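Side-chain contacts in alanine racemase (Actinobacillus succinogenes, PDB 3C3K), which has the two-lobed periplasmic binding protein-like fold, as in the effector-binding cores of LacI-type regulators, and is assembled here from two copies of the chain: residues B[55-60]-B[66-71]; B[104-109]-B[217-222]; B[177-180]-B[184-187]; B[198-203]-B[226-231]. All blocks are in the same frame, centred on the assembly; numbering follows the deposited sequence.

Contact 1. Residues B[55-60]-B[66-71]; sequences SCLTLL and DGVITM
Leu60, with both its methyls, and Leu57, with CD2, come down onto Gly67 and Val68, where the valine rises between them from the sheet. Leu60 buries the most surface and meets two things at once: its CD2 lies over the backbone, 3.8 Å from Gly67 N, while its CD1 comes within 4.3 Å of Val68 CG1. Gly67 N, buried beneath that methyl, has no polar partner in the model. From the other leucine, CD2 of Leu57 reaches both tips of the valine, 4.1 Å from Val68 CG2 and 4.2 Å from Val68 CG1, and the two side chains cross at about a right angle. Val68 offers both methyls because CG1 sits between backbone N and carbonyl carbon (chi1 47°), which leaves CG2 anti to N. The helical segment follows strand 39-45 and leads into strand 68-70, so the contact lies within a beta-alpha-beta crossover that passes over strand 9-15 in the parallel sheet. Within the helical segment, Ser55 O takes bonds from both Thr58 OG1 (2.8 Å) and Thr58 N. Strands 9-15 and 89-92 complete the surroundings of Val68 through Met14 and Trp89. Cys56 also reaches Leu42, and Leu59 reaches Met64, of the second subunit.

Contact 2. Residues B[104-109]-B[217-222]; sequences VSIDDV and VGFDGV
Asp108 and Phe219 lie on two chain segments that keep well apart, their CA atoms 10.1 Å from each other, so the gap is bridged by side chains alone. Residues 104-109 leave strand 102-105 and turn into helix 108-121, with Asp107 as its N-cap bonded to Ala110 N; residues 217-222 form the loop after strand 215-217. The ring of Phe219 reaches across to Ile106, whose CD1 meets it at the edge and in its plane, 3.7 Å from Phe219 CE1. Ile106 CG1 stands between backbone N and carbonyl carbon (chi1 67°), which points the long branch at the ring from the opposite direction. Asp108 OD1 approaches obliquely, 3.6 Å from Phe219 CZ, with carboxylate and ring planes 41° apart. That oxygen is primarily committed to a salt bridge with Arg142, which also makes a cation-pi contact with Phe219, so one arginine ties the acid and the ring together. Next to the ring, Asp220 binds Gln237 through OD1 and, through OD2, a glycerol probably from the crystallisation liquor. A chain passing between lobes beside these polar groups is consistent with the interdomain hinge and cleft of periplasmic binding protein-like folds.

Contact 3. Residues B[177-180]-B[184-187]; sequences SLLK and KPDA
Leu179 and Lys184 bring the chain back on itself, their CA atoms 5.3 Å apart, as helix 168-179 ends and a short loop turns toward strand 187-190. Pro185 is the apolar centre of the turn. Its CD fits against two parts of the helix end, 3.6 Å from Leu178 O and 4.0 Å from Leu179 CD2, and the leucine side chain crosses the proline ring at about a right angle. Leu178 adds a looser touch, its CB 4.5 Å from Pro185 CG. Lys184 folds over the last helical carbonyl: bends at chi2 (-110°) and chi3 (-111°) curl the chain round so that NZ gives Leu179 O a weak hydrogen bond of 3.3 Å, though the strained torsions of this exposed side chain leave its exact placement doubtful. The ammonium group would thus lie at the negative end of the helix dipole, a placement that probably favours its charge. The segments belong to a beta-alpha-beta unit, strand 159-162, helix 168-179 and strand 187-190, that spans strand 127-131. Leu178 and Pro185 both rest on Ala128 of that middle strand, Leu179 packs on Leu208 beyond helix 193-205, and Asp186 holds the backbone of Lys125 and Arg126.

Contact 4. Residues B[198-203]-B[226-231]; sequences GAIQAL and QITVPA
Ile200 projects from helix 193-205 into a curl of the loop 226-231, and three consecutive residues of that loop close round it. At the start of the loop, Gln226 and Ile227 turn to the second subunit, where Gln226 O accepts a bond from Gln201 NE2 of that chain and Ile227 packs on its Ile224. Thr228 is the first to meet the isoleucine: its OG1 lies 3.7 Å from Ile200 CD1 and its CB 3.9 Å from the same methyl, with the side chains at about a right angle. Val229 directs its own side chain away and contributes its carbonyl instead, Val229 O standing 3.4 Å from Ile200 CG2. A cis peptide leads into Pro230, whose CD approaches Ile200 CG2 at 4.3 Å while Pro230 O lies 3.5 Å from Ile200 CD1. Thr228 OG1 sits between its backbone N and carbonyl carbon (chi1 51°) and from there donates to Pro230 O at 3.0 Å, meeting the C=O at 138° and tilted 25° from its plane. Ile200 CD1 lies near both oxygens of that bond. The loop thus offers the helix a surface of threonine, two carbonyls and proline ring, probably held in shape by this bond, which the isoleucine fits by shape and van der Waals contact.

Contacts 1 and 3 both lie within beta-alpha-beta crossovers, one in each lobe, and stand on opposite sides of the chain's centre, about 42 Å apart between centres. Contact 1 is buried, its side-chain packing apolar, whereas contact 3 adds an exposed lysine at a helix end. Contact 2, nearest the centre, links the lobes and is the one with an aromatic ring, carboxylates and an arginine around it. Contact 4 is only partly buried and adjoins contact 2 through the loop after strand 215-217; its helix meets contact 3 where Leu203 CD2 lies 4.2 Å from Leu179 CD1. Contacts 1 and 4 both touch the second subunit, the former by packing, the latter also by hydrogen bonds.

Contact 1. Residues B[55-60]-B[66-71]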
loop_
_atom_site.group_PDB
_atom_site.type_symbol
_atom_site.label_atom_id
_atom_site.label_comp_id
_atom_site.label_asym_id
_atom_site.label_seq_id
_atom_site.Cartn_x
_atom_site.Cartn_y
_atom_site.Cartn_z
ATOM N N SER B 55 4.400 20.269 -11.181
ATOM C CA SER B 55 5.683 20.380 -10.521
ATOM C C SER B 55 6.593 19.199 -10.856
ATOM O O SER B 55 7.756 19.361 -11.191
ATOM C CB SER B 55 5.451 20.619 -9.014
ATOM O OG SER B 55 6.460 20.043 -8.250
ATOM N N CYS B 56 6.067 17.987 -10.818
ATOM C CA CYS B 56 6.967 16.857 -10.992
ATOM C C CYS B 56 7.344 16.811 -12.455
ATOM O O CYS B 56 8.360 16.237 -12.803
ATOM C CB CYS B 56 6.380 15.539 -10.466
ATOM S SG CYS B 56 5.002 14.971 -11.419
ATOM N N LEU B 57 6.546 17.444 -13.316
ATOM C CA LEU B 57 6.852 17.433 -14.763
ATOM C C LEU B 57 8.023 18.330 -15.176
ATOM O O LEU B 57 8.515 18.206 -16.290
ATOM C CB LEU B 57 5.585 17.618 -15.661
ATOM C CG LEU B 57 4.594 16.443 -15.756
ATOM C CD1 LEU B 57 3.330 16.889 -16.448
ATOM C CD2 LEU B 57 5.146 15.175 -16.435
ATOM N N THR B 58 8.524 19.177 -14.267
ATOM C CA THR B 58 9.780 19.864 -14.513
ATOM C C THR B 58 10.965 18.870 -14.701
ATOM O O THR B 58 11.972 19.232 -15.298
ATOM C CB THR B 58 10.157 20.869 -13.432
ATOM O OG1 THR B 58 10.285 20.185 -12.208
ATOM C CG2 THR B 58 9.067 21.910 -13.215
ATOM N N LEU B 59 10.840 17.629 -14.234
ATOM C CA LEU B 59 11.869 16.643 -14.496
ATOM C C LEU B 59 12.049 16.336 -15.977
ATOM O O LEU B 59 13.160 15.982 -16.415
ATOM C CB LEU B 59 11.576 15.343 -13.740
ATOM C CG LEU B 59 11.521 15.467 -12.207
ATOM C CD1 LEU B 59 10.858 14.268 -11.629
ATOM C CD2 LEU B 59 12.918 15.621 -11.693
ATOM N N LEU B 60 10.952 16.429 -16.742
ATOM C CA LEU B 60 10.972 16.141 -18.162
ATOM C C LEU B 60 11.702 17.257 -18.849
ATOM O O LEU B 60 12.702 17.017 -19.529
ATOM C CB LEU B 60 9.557 16.023 -18.749
ATOM C CG LEU B 60 8.929 14.703 -19.176
ATOM C CD1 LEU B 60 7.730 15.022 -20.024
ATOM C CD2 LEU B 60 9.892 13.765 -19.951
ATOM N N ASP B 66 13.126 10.377 -19.033
ATOM C CA ASP B 66 12.911 10.155 -20.440
ATOM C C ASP B 66 11.444 9.958 -20.875
ATOM O O ASP B 66 11.171 9.837 -22.078
ATOM C CB ASP B 66 13.711 8.918 -20.853
ATOM C CG ASP B 66 15.222 9.175 -20.946
ATOM O OD1 ASP B 66 15.706 10.242 -20.489
ATOM O OD2 ASP B 66 15.931 8.279 -21.485
ATOM N N GLY B 67 10.497 9.981 -19.944
ATOM C CA GLY B 67 9.101 9.685 -20.313
ATOM C C GLY B 67 8.245 9.584 -19.060
ATOM O O GLY B 67 8.777 9.472 -17.956
ATOM N N VAL B 68 6.928 9.702 -19.218
ATOM C CA VAL B 68 5.997 9.675 -18.092
ATOM C C VAL B 68 4.856 8.623 -18.281
ATOM O O VAL B 68 4.289 8.496 -19.352
ATOM C CB VAL B 68 5.510 11.142 -17.762
ATOM C CG1 VAL B 68 5.114 11.840 -18.975
ATOM C CG2 VAL B 68 4.340 11.183 -16.727
ATOM N N ILE B 69 4.611 7.810 -17.236
ATOM C CA ILE B 69 3.395 6.967 -17.138
ATOM C C ILE B 69 2.549 7.573 -16.079
ATOM O O ILE B 69 3.052 7.899 -15.016
ATOM C CB ILE B 69 3.750 5.526 -16.778
ATOM C CG1 ILE B 69 4.634 4.973 -17.882
ATOM C CG2 ILE B 69 2.448 4.641 -16.631
ATOM C CD1 ILE B 69 5.302 3.611 -17.509
ATOM N N THR B 70 1.315 7.889 -16.419
ATOM C CA THR B 70 0.374 8.512 -15.496
ATOM C C THR B 70 -0.811 7.565 -15.168
ATOM O O THR B 70 -1.302 6.856 -16.034
ATOM C CB THR B 70 -0.134 9.904 -16.005
ATOM O OG1 THR B 70 -0.894 10.513 -14.931
ATOM C CG2 THR B 70 -0.974 9.804 -17.318
ATOM N N MET B 71 -1.208 7.538 -13.891
ATOM C CA MET B 71 -2.348 6.828 -13.464
ATOM C C MET B 71 -3.401 7.903 -12.999
ATOM O O MET B 71 -4.447 7.549 -12.475
ATOM C CB MET B 71 -2.010 5.864 -12.310
ATOM C CG MET B 71 -0.721 4.915 -12.491
ATOM S SD MET B 71 -0.479 3.903 -10.935
ATOM C CE MET B 71 -1.832 2.902 -11.198
#

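Contact 2. Residues B[104-109]-B[217-222]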
loop_
_atom_site.group_PDB
_atom_site.type_symbol
_atom_site.label_atom_id
_atom_site.label_comp_id
_atom_site.label_asym_id
_atom_site.label_seq_id
_atom_site.Cartn_x
_atom_site.Cartn_y
_atom_site.Cartn_z
ATOM N N VAL B 104 -3.264 1.651 -21.317
ATOM C CA VAL B 104 -3.447 0.250 -21.010
ATOM C C VAL B 104 -4.331 0.192 -19.737
ATOM O O VAL B 104 -4.087 0.899 -18.773
ATOM C CB VAL B 104 -2.085 -0.510 -20.865
ATOM C CG1 VAL B 104 -1.164 0.154 -19.880
ATOM C CG2 VAL B 104 -2.314 -1.970 -20.385
ATOM N N SER B 105 -5.408 -0.574 -19.811
ATOM C CA SER B 105 -6.427 -0.674 -18.749
ATOM C C SER B 105 -7.329 -1.865 -19.021
ATOM O O SER B 105 -7.118 -2.607 -19.983
ATOM C CB SER B 105 -7.298 0.577 -18.655
ATOM O OG SER B 105 -7.917 0.823 -19.865
ATOM N N ILE B 106 -8.306 -2.079 -18.143
ATOM C CA ILE B 106 -9.370 -3.011 -18.411
ATOM C C ILE B 106 -10.586 -2.228 -18.926
ATOM O O ILE B 106 -10.573 -0.984 -18.946
ATOM C CB ILE B 106 -9.789 -3.781 -17.108
ATOM C CG1 ILE B 106 -10.447 -2.806 -16.099
ATOM C CG2 ILE B 106 -8.578 -4.559 -16.550
ATOM C CD1 ILE B 106 -11.313 -3.433 -15.032
ATOM N N ASP B 107 -11.646 -2.967 -19.299
ATOM C CA ASP B 107 -12.930 -2.356 -19.655
ATOM C C ASP B 107 -13.824 -2.280 -18.397
ATOM O O ASP B 107 -14.471 -3.237 -18.035
ATOM C CB ASP B 107 -13.624 -3.222 -20.722
ATOM C CG ASP B 107 -14.932 -2.638 -21.201
ATOM O OD1 ASP B 107 -15.566 -1.780 -20.556
ATOM O OD2 ASP B 107 -15.374 -3.067 -22.254
ATOM N N ASP B 108 -13.893 -1.114 -17.776
ATOM C CA ASP B 108 -14.625 -0.920 -16.543
ATOM C C ASP B 108 -16.117 -1.073 -16.700
ATOM O O ASP B 108 -16.816 -1.518 -15.768
ATOM C CB ASP B 108 -14.274 0.420 -15.942
ATOM C CG ASP B 108 -12.895 0.390 -15.270
ATOM O OD1 ASP B 108 -12.782 -0.416 -14.358
ATOM O OD2 ASP B 108 -11.942 1.067 -15.686
ATOM N N VAL B 109 -16.637 -0.655 -17.840
ATOM C CA VAL B 109 -18.099 -0.779 -18.062
ATOM C C VAL B 109 -18.489 -2.208 -18.182
ATOM O O VAL B 109 -19.416 -2.594 -17.525
ATOM C CB VAL B 109 -18.579 -0.011 -19.295
ATOM C CG1 VAL B 109 -20.137 -0.196 -19.499
ATOM C CG2 VAL B 109 -18.328 1.395 -19.054
ATOM N N VAL B 217 -19.268 -7.415 -3.092
ATOM C CA VAL B 217 -18.339 -7.572 -4.200
ATOM C C VAL B 217 -17.408 -6.359 -4.193
ATOM O O VAL B 217 -17.834 -5.209 -3.951
ATOM C CB VAL B 217 -19.068 -7.729 -5.583
ATOM C CG1 VAL B 217 -18.057 -7.734 -6.788
ATOM C CG2 VAL B 217 -19.941 -8.973 -5.562
ATOM N N GLY B 218 -16.123 -6.625 -4.376
ATOM C CA GLY B 218 -15.133 -5.536 -4.488
ATOM C C GLY B 218 -14.572 -5.290 -5.891
ATOM O O GLY B 218 -15.220 -5.555 -6.901
ATOM N N PHE B 219 -13.377 -4.711 -5.968
ATOM C CA PHE B 219 -12.766 -4.407 -7.267
ATOM C C PHE B 219 -11.246 -4.353 -7.152
ATOM O O PHE B 219 -10.719 -3.754 -6.227
ATOM C CB PHE B 219 -13.339 -3.116 -7.838
ATOM C CG PHE B 219 -13.500 -3.111 -9.340
ATOM C CD1 PHE B 219 -12.388 -3.009 -10.164
ATOM C CD2 PHE B 219 -14.752 -3.185 -9.921
ATOM C CE1 PHE B 219 -12.516 -3.002 -11.566
ATOM C CE2 PHE B 219 -14.911 -3.182 -11.352
ATOM C CZ PHE B 219 -13.749 -3.083 -12.171
ATOM N N ASP B 220 -10.569 -5.074 -8.032
ATOM C CA ASP B 220 -9.104 -5.004 -8.245
ATOM C C ASP B 220 -8.374 -6.309 -8.014
ATOM O O ASP B 220 -7.415 -6.601 -8.688
ATOM C CB ASP B 220 -8.411 -3.909 -7.433
ATOM C CG ASP B 220 -8.675 -2.501 -7.976
ATOM O OD1 ASP B 220 -9.257 -2.320 -9.042
ATOM O OD2 ASP B 220 -8.265 -1.566 -7.318
ATOM N N GLY B 221 -8.783 -7.052 -6.997
ATOM C CA GLY B 221 -8.184 -8.368 -6.738
ATOM C C GLY B 221 -6.856 -8.193 -6.031
ATOM O O GLY B 221 -5.904 -8.820 -6.404
ATOM N N VAL B 222 -6.779 -7.277 -5.045
ATOM C CA VAL B 222 -5.558 -7.058 -4.234
ATOM C C VAL B 222 -5.566 -8.010 -3.020
ATOM O O VAL B 222 -6.555 -8.715 -2.820
ATOM C CB VAL B 222 -5.342 -5.576 -3.873
ATOM C CG1 VAL B 222 -4.987 -4.779 -5.123
ATOM C CG2 VAL B 222 -6.649 -4.945 -3.183
#

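Contact 3. Residues B[177-180]-B[184-187]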
loop_
_atom_site.group_PDB
_atom_site.type_symbol
_atom_site.label_atom_id
_atom_site.label_comp_id
_atom_site.label_asym_id
_atom_site.label_seq_id
_atom_site.Cartn_x
_atom_site.Cartn_y
_atom_site.Cartn_z
ATOM N N SER B 177 -24.077 4.189 6.313
ATOM C CA SER B 177 -24.977 5.129 5.647
ATOM C C SER B 177 -26.032 4.416 4.799
ATOM O O SER B 177 -27.183 4.852 4.788
ATOM C CB SER B 177 -24.147 6.060 4.777
ATOM O OG SER B 177 -24.987 6.992 4.094
ATOM N N LEU B 178 -25.677 3.301 4.128
ATOM C CA LEU B 178 -26.637 2.546 3.268
ATOM C C LEU B 178 -27.599 1.700 4.072
ATOM O O LEU B 178 -28.725 1.421 3.643
ATOM C CB LEU B 178 -25.905 1.608 2.292
ATOM C CG LEU B 178 -24.962 2.221 1.237
ATOM C CD1 LEU B 178 -24.054 1.130 0.716
ATOM C CD2 LEU B 178 -25.720 2.877 0.102
ATOM N N LEU B 179 -27.151 1.287 5.251
ATOM C CA LEU B 179 -27.987 0.524 6.140
ATOM C C LEU B 179 -28.993 1.432 6.812
ATOM O O LEU B 179 -30.011 0.945 7.271
ATOM C CB LEU B 179 -27.164 -0.190 7.198
ATOM C CG LEU B 179 -26.252 -1.268 6.561
ATOM C CD1 LEU B 179 -25.346 -1.938 7.598
ATOM C CD2 LEU B 179 -27.106 -2.303 5.869
ATOM N N LYS B 180 -28.702 2.734 6.887
ATOM C CA LYS B 180 -29.614 3.662 7.574
ATOM C C LYS B 180 -30.648 4.150 6.588
ATOM O O LYS B 180 -30.536 5.252 6.045
ATOM C CB LYS B 180 -28.850 4.864 8.136
ATOM C CG LYS B 180 -28.580 4.797 9.616
ATOM C CD LYS B 180 -28.027 6.182 10.095
ATOM C CE LYS B 180 -28.116 6.331 11.672
ATOM N NZ LYS B 180 -27.658 7.668 12.193
ATOM N N LYS B 184 -33.100 -1.468 3.079
ATOM C CA LYS B 184 -31.686 -1.838 3.140
ATOM C C LYS B 184 -31.194 -2.650 1.910
ATOM O O LYS B 184 -31.992 -3.344 1.256
ATOM C CB LYS B 184 -31.435 -2.619 4.419
ATOM C CG LYS B 184 -32.399 -2.214 5.467
ATOM C CD LYS B 184 -31.771 -1.448 6.568
ATOM C CE LYS B 184 -31.813 -2.349 7.785
ATOM N NZ LYS B 184 -31.251 -1.649 8.953
ATOM N N PRO B 185 -29.886 -2.590 1.611
ATOM C CA PRO B 185 -29.508 -3.374 0.476
ATOM C C PRO B 185 -29.455 -4.851 0.823
ATOM O O PRO B 185 -29.361 -5.226 2.016
ATOM C CB PRO B 185 -28.104 -2.850 0.134
ATOM C CG PRO B 185 -27.533 -2.467 1.407
ATOM C CD PRO B 185 -28.732 -1.880 2.200
ATOM N N ASP B 186 -29.598 -5.692 -0.196
ATOM C CA ASP B 186 -29.242 -7.073 -0.033
ATOM C C ASP B 186 -27.895 -7.350 -0.717
ATOM O O ASP B 186 -27.471 -8.508 -0.800
ATOM C CB ASP B 186 -30.367 -8.027 -0.552
ATOM C CG ASP B 186 -30.717 -7.812 -2.035
ATOM O OD1 ASP B 186 -29.975 -7.075 -2.722
ATOM O OD2 ASP B 186 -31.765 -8.349 -2.519
ATOM N N ALA B 187 -27.225 -6.320 -1.239
ATOM C CA ALA B 187 -25.906 -6.514 -1.839
ATOM C C ALA B 187 -25.183 -5.226 -2.032
ATOM O O ALA B 187 -25.832 -4.163 -2.254
ATOM C CB ALA B 187 -25.985 -7.268 -3.151
#

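Contact 4. Residues B[198-203]-B[226-231]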
loop_
_atom_site.group_PDB
_atom_site.type_symbol
_atom_site.label_atom_id
_atom_site.label_comp_id
_atom_site.label_asym_id
_atom_site.label_seq_id
_atom_site.Cartn_x
_atom_site.Cartn_y
_atom_site.Cartn_z
ATOM N N GLY B 198 -14.118 -2.914 4.424
ATOM C CA GLY B 198 -14.806 -2.084 5.430
ATOM C C GLY B 198 -16.295 -2.359 5.398
ATOM O O GLY B 198 -16.981 -2.369 6.437
ATOM N N ALA B 199 -16.815 -2.627 4.203
ATOM C CA ALA B 199 -18.222 -2.995 4.148
ATOM C C ALA B 199 -18.487 -4.306 4.925
ATOM O O ALA B 199 -19.410 -4.369 5.727
ATOM C CB ALA B 199 -18.713 -3.031 2.721
ATOM N N ILE B 200 -17.646 -5.316 4.721
ATOM C CA ILE B 200 -17.717 -6.590 5.419
ATOM C C ILE B 200 -17.618 -6.382 6.946
ATOM O O ILE B 200 -18.425 -6.912 7.728
ATOM C CB ILE B 200 -16.565 -7.533 4.949
ATOM C CG1 ILE B 200 -16.807 -7.970 3.496
ATOM C CG2 ILE B 200 -16.421 -8.723 5.919
ATOM C CD1 ILE B 200 -15.834 -9.087 2.912
ATOM N N GLN B 201 -16.680 -5.557 7.378
ATOM C CA GLN B 201 -16.638 -5.196 8.795
ATOM C C GLN B 201 -17.913 -4.543 9.353
ATOM O O GLN B 201 -18.420 -4.946 10.405
ATOM C CB GLN B 201 -15.466 -4.290 9.087
ATOM C CG GLN B 201 -15.344 -4.124 10.593
ATOM C CD GLN B 201 -14.039 -3.582 11.068
ATOM O OE1 GLN B 201 -13.988 -2.511 11.684
ATOM N NE2 GLN B 201 -12.980 -4.366 10.884
ATOM N N ALA B 202 -18.458 -3.535 8.689
ATOM C CA ALA B 202 -19.712 -2.919 9.189
ATOM C C ALA B 202 -20.888 -3.892 9.160
ATOM O O ALA B 202 -21.765 -3.922 10.055
ATOM C CB ALA B 202 -20.060 -1.719 8.321
ATOM N N LEU B 203 -20.942 -4.686 8.131
ATOM C CA LEU B 203 -22.022 -5.660 7.977
ATOM C C LEU B 203 -22.032 -6.675 9.163
ATOM O O LEU B 203 -23.074 -6.940 9.798
ATOM C CB LEU B 203 -21.863 -6.376 6.634
ATOM C CG LEU B 203 -22.375 -5.570 5.405
ATOM C CD1 LEU B 203 -22.115 -6.359 4.190
ATOM C CD2 LEU B 203 -23.890 -5.251 5.478
ATOM N N GLN B 226 -8.169 -11.432 -0.076
ATOM C CA GLN B 226 -7.950 -12.808 0.358
ATOM C C GLN B 226 -7.759 -12.956 1.890
ATOM O O GLN B 226 -7.491 -14.054 2.411
ATOM C CB GLN B 226 -6.745 -13.365 -0.347
ATOM C CG GLN B 226 -6.945 -13.357 -1.847
ATOM C CD GLN B 226 -5.678 -13.691 -2.534
ATOM O OE1 GLN B 226 -4.608 -13.175 -2.188
ATOM N NE2 GLN B 226 -5.759 -14.564 -3.501
ATOM N N ILE B 227 -7.905 -11.829 2.573
ATOM C CA ILE B 227 -7.723 -11.748 3.981
ATOM C C ILE B 227 -9.037 -11.607 4.759
ATOM O O ILE B 227 -9.087 -11.928 5.961
ATOM C CB ILE B 227 -6.746 -10.623 4.334
ATOM C CG1 ILE B 227 -5.354 -11.025 3.904
ATOM C CG2 ILE B 227 -6.617 -10.510 5.848
ATOM C CD1 ILE B 227 -4.436 -9.864 3.641
ATOM N N THR B 228 -10.083 -11.103 4.091
ATOM C CA THR B 228 -11.301 -10.756 4.802
ATOM C C THR B 228 -12.031 -12.046 5.089
ATOM O O THR B 228 -11.782 -13.097 4.433
ATOM C CB THR B 228 -12.186 -9.816 3.962
ATOM O OG1 THR B 228 -12.364 -10.379 2.648
ATOM C CG2 THR B 228 -11.513 -8.491 3.844
ATOM N N VAL B 229 -12.953 -11.989 6.058
ATOM C CA VAL B 229 -13.757 -13.154 6.337
ATOM C C VAL B 229 -15.205 -12.742 6.233
ATOM O O VAL B 229 -15.635 -11.901 6.973
ATOM C CB VAL B 229 -13.422 -13.793 7.738
ATOM C CG1 VAL B 229 -14.416 -14.941 8.040
ATOM C CG2 VAL B 229 -11.968 -14.303 7.727
ATOM N N PRO B 230 -15.957 -13.304 5.276
ATOM C CA PRO B 230 -15.650 -14.232 4.237
ATOM C C PRO B 230 -14.650 -13.597 3.227
ATOM O O PRO B 230 -14.543 -12.366 3.085
ATOM C CB PRO B 230 -16.993 -14.412 3.513
ATOM C CG PRO B 230 -17.777 -13.175 3.885
ATOM C CD PRO B 230 -17.370 -12.848 5.244
ATOM N N ALA B 231 -13.942 -14.455 2.520
ATOM C CA ALA B 231 -13.083 -13.974 1.420
ATOM C C ALA B 231 -13.961 -13.244 0.420
ATOM O O ALA B 231 -15.105 -13.605 0.248
ATOM C CB ALA B 231 -12.389 -15.100 0.753
#